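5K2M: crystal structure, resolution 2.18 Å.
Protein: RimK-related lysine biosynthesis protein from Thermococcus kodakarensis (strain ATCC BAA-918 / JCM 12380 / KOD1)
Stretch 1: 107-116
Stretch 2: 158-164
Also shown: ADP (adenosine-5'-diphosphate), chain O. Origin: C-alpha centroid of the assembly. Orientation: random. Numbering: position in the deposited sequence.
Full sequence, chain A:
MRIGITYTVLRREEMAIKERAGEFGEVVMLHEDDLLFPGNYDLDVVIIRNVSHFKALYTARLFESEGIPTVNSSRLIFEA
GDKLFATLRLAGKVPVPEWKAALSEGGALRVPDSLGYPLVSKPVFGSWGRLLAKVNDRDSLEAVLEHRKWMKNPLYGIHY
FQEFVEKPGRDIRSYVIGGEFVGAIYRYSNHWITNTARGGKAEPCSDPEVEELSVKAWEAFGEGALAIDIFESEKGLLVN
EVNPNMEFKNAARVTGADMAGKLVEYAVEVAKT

Stretch 1, residues 107-116: GALRVPDSLG
Stretch 2 158-164: IHYFQEF

Stretch 2 is a strand from His 159 to Glu 163, and the helix reaching Leu 115 runs over it in nearly the same direction: axes 28° apart (signed crossing angle -28°), 9.3 Å at closest approach. CA pairs fix the register: Ala 108 CA to His 159 CA is 6.5 Å, Val 111 CA to Phe 161 CA is 7.7 Å, and Leu 115 CA to Glu 163 CA is 5.7 Å. No hydrogen bond crosses; the contact, burying 270 Å² summed over both sides, rests on apolar packing.

Gly 107 (phi/psi -69/-40) and Ala 108 (-63/-34) continue an earlier helix. Ala 108 points toward the strand, its CB 4.1 Å from His 159 CG, over one ring face, and 3.9 Å from Phe 161 CE2. The single methyl touches both rings, which lie on its strand side, both of m chi1 (-61° for His 159, -64° for Phe 161) with chi2 of -78° and -86°.

A type I turn from Ala 108 to Val 111 follows, closed by the hydrogen bond from Val 111 N to Ala 108 O at 2.9 Å. Leu 109 (-53/-27) points away and Arg 110 (-87/-7) is out of reach.

Val 111 (-60/-39, chi1 t) faces the strand again, and its CG2 approaches Phe 161 CD2 obliquely at 3.7 Å. Phe 161, in extended backbone (-137/150), thus receives Ala 108 and Val 111 on its ring, and loses 71 Å² to stretch 1.

Pro 112, Asp 113 and Ser 114 make no contact with the strand; Asp 113 and Ser 114 are exposed, as suits polar side chains.

Leu 115 (-93/-22; chi1 -99°, chi2 22°, both off-well) points toward the strand. Its CD2 lies 3.9 Å from Phe 161 CB, and its CG 4.0 Å from Glu 163 N, so its branched end covers both side chain and backbone.

Gly 116 leaves the helix at phi 65°, which favours glycine; Gly 116 N donates a hydrogen bond to Pro 112 O at 2.8 Å.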

ATOM      1  N   GLY A 107     -10.903 -28.044 -38.740  1.00 44.11           N
ATOM      2  CA  GLY A 107     -11.762 -29.080 -38.170  1.00 41.23           C
ATOM      3  C   GLY A 107     -13.116 -29.166 -38.858  1.00 39.86           C
ATOM      4  O   GLY A 107     -13.635 -30.264 -39.067  1.00 40.48           O
ATOM      5  N   ALA A 108     -13.690 -28.010 -39.198  1.00 38.05           N
ATOM      6  CA  ALA A 108     -15.011 -27.937 -39.816  1.00 36.86           C
ATOM      7  C   ALA A 108     -15.065 -28.606 -41.178  1.00 38.44           C
ATOM      8  O   ALA A 108     -16.088 -29.181 -41.553  1.00 37.47           O
ATOM      9  CB  ALA A 108     -15.449 -26.494 -39.930  1.00 37.13           C
ATOM     10  N   LEU A 109     -13.960 -28.533 -41.913  1.00 39.40           N
ATOM     11  CA  LEU A 109     -13.807 -29.239 -43.189  1.00 41.88           C
ATOM     12  C   LEU A 109     -14.089 -30.738 -43.101  1.00 41.43           C
ATOM     13  O   LEU A 109     -14.462 -31.361 -44.086  1.00 43.19           O
ATOM     14  CB  LEU A 109     -12.379 -29.040 -43.720  1.00 42.11           C
ATOM     15  CG  LEU A 109     -12.080 -27.951 -44.755  1.00 43.98           C
ATOM     16  CD1 LEU A 109     -13.278 -27.120 -45.179  1.00 42.97           C
ATOM     17  CD2 LEU A 109     -10.929 -27.065 -44.304  1.00 45.18           C
ATOM     18  N   ARG A 110     -13.890 -31.309 -41.924  1.00 42.64           N
ATOM     19  CA  ARG A 110     -14.132 -32.728 -41.692  1.00 44.57           C
ATOM     20  C   ARG A 110     -15.562 -33.075 -41.298  1.00 41.22           C
ATOM     21  O   ARG A 110     -15.898 -34.247 -41.208  1.00 41.92           O
ATOM     22  CB  ARG A 110     -13.173 -33.225 -40.616  1.00 48.05           C
ATOM     23  CG  ARG A 110     -11.731 -33.011 -41.016  1.00 52.43           C
ATOM     24  CD  ARG A 110     -10.867 -34.139 -40.523  1.00 59.36           C
ATOM     25  NE  ARG A 110     -10.776 -34.143 -39.064  1.00 63.01           N
ATOM     26  CZ  ARG A 110      -9.964 -33.367 -38.355  1.00 63.92           C
ATOM     27  NH1 ARG A 110      -9.160 -32.481 -38.946  1.00 63.43           N
ATOM     28  NH2 ARG A 110      -9.971 -33.469 -37.037  1.00 67.36           N
ATOM     29  N   VAL A 111     -16.401 -32.070 -41.076  1.00 40.12           N
ATOM     30  CA  VAL A 111     -17.775 -32.301 -40.636  1.00 40.04           C
ATOM     31  C   VAL A 111     -18.599 -33.140 -41.650  1.00 41.11           C
ATOM     32  O   VAL A 111     -19.351 -34.003 -41.239  1.00 40.76           O
ATOM     33  CB  VAL A 111     -18.454 -30.967 -40.278  1.00 38.81           C
ATOM     34  CG1 VAL A 111     -19.953 -31.122 -40.155  1.00 40.39           C
ATOM     35  CG2 VAL A 111     -17.869 -30.442 -38.981  1.00 39.00           C
ATOM     36  N   PRO A 112     -18.432 -32.908 -42.970  1.00 42.18           N
ATOM     37  CA  PRO A 112     -19.147 -33.733 -43.968  1.00 42.56           C
ATOM     38  C   PRO A 112     -18.794 -35.226 -43.951  1.00 41.42           C
ATOM     39  O   PRO A 112     -19.593 -36.044 -44.398  1.00 39.93           O
ATOM     40  CB  PRO A 112     -18.740 -33.107 -45.295  1.00 43.39           C
ATOM     41  CG  PRO A 112     -18.403 -31.702 -44.943  1.00 43.80           C
ATOM     42  CD  PRO A 112     -17.726 -31.787 -43.612  1.00 41.94           C
ATOM     43  N   ASP A 113     -17.618 -35.562 -43.425  1.00 41.57           N
ATOM     44  CA  ASP A 113     -17.215 -36.951 -43.204  1.00 43.48           C
ATOM     45  C   ASP A 113     -18.275 -37.735 -42.388  1.00 43.55           C
ATOM     46  O   ASP A 113     -18.527 -38.906 -42.660  1.00 43.49           O
ATOM     47  CB  ASP A 113     -15.850 -37.015 -42.476  1.00 44.30           C
ATOM     48  CG  ASP A 113     -14.735 -36.184 -43.168  1.00 45.43           C
ATOM     49  OD1 ASP A 113     -14.987 -35.578 -44.235  1.00 45.26           O
ATOM     50  OD2 ASP A 113     -13.593 -36.145 -42.635  1.00 44.86           O
ATOM     51  N   SER A 114     -18.865 -37.078 -41.386  1.00 42.33           N
ATOM     52  CA  SER A 114     -19.928 -37.658 -40.542  1.00 44.04           C
ATOM     53  C   SER A 114     -21.313 -37.401 -41.113  1.00 44.21           C
ATOM     54  O   SER A 114     -22.148 -38.290 -41.150  1.00 47.06           O
ATOM     55  CB  SER A 114     -19.917 -37.021 -39.136  1.00 44.92           C
ATOM     56  OG  SER A 114     -18.675 -37.182 -38.466  1.00 47.48           O
ATOM     57  N   LEU A 115     -21.561 -36.162 -41.523  1.00 42.37           N
ATOM     58  CA  LEU A 115     -22.914 -35.699 -41.780  1.00 42.41           C
ATOM     59  C   LEU A 115     -23.326 -35.853 -43.234  1.00 43.36           C
ATOM     60  O   LEU A 115     -24.516 -35.883 -43.546  1.00 43.14           O
ATOM     61  CB  LEU A 115     -23.024 -34.227 -41.384  1.00 43.69           C
ATOM     62  CG  LEU A 115     -23.622 -33.826 -40.028  1.00 44.82           C
ATOM     63  CD1 LEU A 115     -23.598 -34.906 -38.967  1.00 46.29           C
ATOM     64  CD2 LEU A 115     -22.974 -32.550 -39.529  1.00 45.60           C
ATOM     65  N   GLY A 116     -22.352 -35.936 -44.132  1.00 43.26           N
ATOM     66  CA  GLY A 116     -22.651 -35.905 -45.559  1.00 44.31           C
ATOM     67  C   GLY A 116     -23.238 -34.564 -45.968  1.00 43.89           C
ATOM     68  O   GLY A 116     -23.339 -33.637 -45.160  1.00 42.72           O
ATOM     69  N   ILE A 158     -16.895 -20.894 -33.368  1.00 40.99           N
ATOM     70  CA  ILE A 158     -17.454 -22.155 -32.896  1.00 39.08           C
ATOM     71  C   ILE A 158     -18.363 -22.657 -34.017  1.00 38.71           C
ATOM     72  O   ILE A 158     -19.395 -22.040 -34.328  1.00 37.80           O
ATOM     73  CB  ILE A 158     -18.253 -21.972 -31.593  1.00 40.70           C
ATOM     74  CG1 ILE A 158     -17.450 -21.151 -30.578  1.00 43.19           C
ATOM     75  CG2 ILE A 158     -18.647 -23.323 -31.014  1.00 41.63           C
ATOM     76  CD1 ILE A 158     -16.075 -21.692 -30.250  1.00 44.10           C
ATOM     77  N   HIS A 159     -17.976 -23.768 -34.627  1.00 38.66           N
ATOM     78  CA  HIS A 159     -18.629 -24.251 -35.841  1.00 38.57           C
ATOM     79  C   HIS A 159     -19.607 -25.366 -35.550  1.00 39.06           C
ATOM     80  O   HIS A 159     -19.198 -26.486 -35.233  1.00 41.08           O
ATOM     81  CB  HIS A 159     -17.584 -24.715 -36.838  1.00 39.50           C
ATOM     82  CG  HIS A 159     -16.653 -23.631 -37.255  1.00 41.21           C
ATOM     83  ND1 HIS A 159     -17.006 -22.663 -38.168  1.00 42.34           N
ATOM     84  CD2 HIS A 159     -15.398 -23.334 -36.854  1.00 42.73           C
ATOM     85  CE1 HIS A 159     -15.999 -21.823 -38.323  1.00 42.81           C
ATOM     86  NE2 HIS A 159     -15.007 -22.216 -37.546  1.00 43.19           N
ATOM     87  N   TYR A 160     -20.896 -25.047 -35.681  1.00 37.22           N
ATOM     88  CA  TYR A 160     -21.993 -25.944 -35.351  1.00 37.01           C
ATOM     89  C   TYR A 160     -22.787 -26.237 -36.604  1.00 37.41           C
ATOM     90  O   TYR A 160     -23.179 -25.312 -37.347  1.00 35.08           O
ATOM     91  CB  TYR A 160     -22.893 -25.281 -34.301  1.00 37.70           C
ATOM     92  CG  TYR A 160     -24.152 -26.039 -33.958  1.00 37.83           C
ATOM     93  CD1 TYR A 160     -24.160 -27.008 -32.971  1.00 39.33           C
ATOM     94  CD2 TYR A 160     -25.343 -25.778 -34.627  1.00 40.08           C
ATOM     95  CE1 TYR A 160     -25.323 -27.693 -32.647  1.00 39.68           C
ATOM     96  CE2 TYR A 160     -26.507 -26.457 -34.324  1.00 39.44           C
ATOM     97  CZ  TYR A 160     -26.500 -27.400 -33.324  1.00 40.28           C
ATOM     98  OH  TYR A 160     -27.667 -28.062 -33.027  1.00 40.57           O
ATOM     99  N   PHE A 161     -23.032 -27.527 -36.832  1.00 36.03           N
ATOM    100  CA  PHE A 161     -23.653 -28.007 -38.065  1.00 36.12           C
ATOM    101  C   PHE A 161     -24.695 -29.078 -37.756  1.00 36.17           C
ATOM    102  O   PHE A 161     -24.559 -29.806 -36.798  1.00 36.26           O
ATOM    103  CB  PHE A 161     -22.609 -28.671 -38.967  1.00 36.47           C
ATOM    104  CG  PHE A 161     -21.535 -27.758 -39.463  1.00 37.77           C
ATOM    105  CD1 PHE A 161     -21.720 -27.010 -40.615  1.00 38.47           C
ATOM    106  CD2 PHE A 161     -20.313 -27.686 -38.817  1.00 39.87           C
ATOM    107  CE1 PHE A 161     -20.711 -26.196 -41.105  1.00 38.36           C
ATOM    108  CE2 PHE A 161     -19.306 -26.863 -39.300  1.00 39.54           C
ATOM    109  CZ  PHE A 161     -19.506 -26.120 -40.445  1.00 38.21           C
ATOM    110  N   GLN A 162     -25.722 -29.165 -38.591  1.00 38.25           N
ATOM    111  CA  GLN A 162     -26.670 -30.272 -38.564  1.00 40.44           C
ATOM    112  C   GLN A 162     -26.787 -30.882 -39.947  1.00 38.50           C
ATOM    113  O   GLN A 162     -26.476 -30.236 -40.938  1.00 39.36           O
ATOM    114  CB  GLN A 162     -28.060 -29.785 -38.162  1.00 41.35           C
ATOM    115  CG  GLN A 162     -28.200 -29.345 -36.719  1.00 42.58           C
ATOM    116  CD  GLN A 162     -29.587 -28.785 -36.441  1.00 41.22           C
ATOM    117  OE1 GLN A 162     -30.124 -28.044 -37.245  1.00 41.16           O
ATOM    118  NE2 GLN A 162     -30.162 -29.136 -35.303  1.00 41.68           N
ATOM    119  N   GLU A 163     -27.225 -32.132 -40.008  1.00 38.81           N
ATOM    120  CA  GLU A 163     -27.744 -32.697 -41.252  1.00 40.84           C
ATOM    121  C   GLU A 163     -28.887 -31.824 -41.758  1.00 40.37           C
ATOM    122  O   GLU A 163     -29.665 -31.304 -40.958  1.00 39.81           O
ATOM    123  CB  GLU A 163     -28.267 -34.123 -41.028  1.00 41.48           C
ATOM    124  CG  GLU A 163     -29.488 -34.207 -40.123  1.00 43.79           C
ATOM    125  CD  GLU A 163     -29.964 -35.629 -39.873  1.00 47.15           C
ATOM    126  OE1 GLU A 163     -29.711 -36.510 -40.710  1.00 51.21           O
ATOM    127  OE2 GLU A 163     -30.584 -35.875 -38.823  1.00 47.56           O
ATOM    128  N   PHE A 164     -29.009 -31.669 -43.073  1.00 42.43           N
ATOM    129  CA  PHE A 164     -30.182 -30.992 -43.626  1.00 41.94           C
ATOM    130  C   PHE A 164     -31.378 -31.928 -43.510  1.00 42.15           C
ATOM    131  O   PHE A 164     -31.371 -33.035 -44.051  1.00 42.46           O
ATOM    132  CB  PHE A 164     -29.973 -30.583 -45.076  1.00 42.55           C
ATOM    133  CG  PHE A 164     -31.191 -29.962 -45.717  1.00 42.74           C
ATOM    134  CD1 PHE A 164     -31.563 -28.655 -45.422  1.00 42.17           C
ATOM    135  CD2 PHE A 164     -31.952 -30.674 -46.631  1.00 42.88           C
ATOM    136  CE1 PHE A 164     -32.676 -28.080 -46.015  1.00 41.54           C
ATOM    137  CE2 PHE A 164     -33.061 -30.096 -47.234  1.00 42.38           C
ATOM    138  CZ  PHE A 164     -33.431 -28.803 -46.917  1.00 41.39           C
TER
HETATM  139  PB  ADP O 301     -32.908 -19.729 -35.232  1.00 39.40           P
HETATM  140  O1B ADP O 301     -34.391 -19.836 -35.457  1.00 38.60           O
HETATM  141  O2B ADP O 301     -32.223 -18.698 -36.096  1.00 35.17           O
HETATM  142  O3B ADP O 301     -32.478 -19.606 -33.791  1.00 37.34           O
HETATM  143  PA  ADP O 301     -33.049 -22.477 -36.133  1.00 36.71           P
HETATM  144  O1A ADP O 301     -34.388 -22.562 -35.427  1.00 38.17           O
HETATM  145  O2A ADP O 301     -32.119 -23.624 -35.900  1.00 32.63           O
HETATM  146  O3A ADP O 301     -32.276 -21.114 -35.786  1.00 36.49           O
HETATM  147  O5' ADP O 301     -33.286 -22.343 -37.713  1.00 33.36           O
HETATM  148  C5' ADP O 301     -34.267 -21.480 -38.243  1.00 32.34           C
HETATM  149  C4' ADP O 301     -35.157 -22.244 -39.208  1.00 33.10           C
HETATM  150  O4' ADP O 301     -34.362 -22.767 -40.279  1.00 31.75           O
HETATM  151  C3' ADP O 301     -35.897 -23.427 -38.604  1.00 32.87           C
HETATM  152  O3' ADP O 301     -37.165 -23.040 -38.053  1.00 32.72           O
HETATM  153  C2' ADP O 301     -36.043 -24.338 -39.808  1.00 31.13           C
HETATM  154  O2' ADP O 301     -37.153 -23.972 -40.625  1.00 30.90           O
HETATM  155  C1' ADP O 301     -34.796 -24.078 -40.618  1.00 31.29           C
HETATM  156  N9  ADP O 301     -33.746 -25.044 -40.261  1.00 31.00           N
HETATM  157  C8  ADP O 301     -32.803 -24.887 -39.309  1.00 31.58           C
HETATM  158  N7  ADP O 301     -32.005 -25.966 -39.219  1.00 31.45           N
HETATM  159  C5  ADP O 301     -32.457 -26.846 -40.131  1.00 30.78           C
HETATM  160  C6  ADP O 301     -32.065 -28.180 -40.583  1.00 29.16           C
HETATM  161  N6  ADP O 301     -31.014 -28.811 -40.017  1.00 28.90           N
HETATM  162  N1  ADP O 301     -32.793 -28.740 -41.568  1.00 28.90           N
HETATM  163  C2  ADP O 301     -33.840 -28.126 -42.136  1.00 29.36           C
HETATM  164  N3  ADP O 301     -34.258 -26.911 -41.782  1.00 29.48           N
HETATM  165  C4  ADP O 301     -33.611 -26.236 -40.809  1.00 30.68           C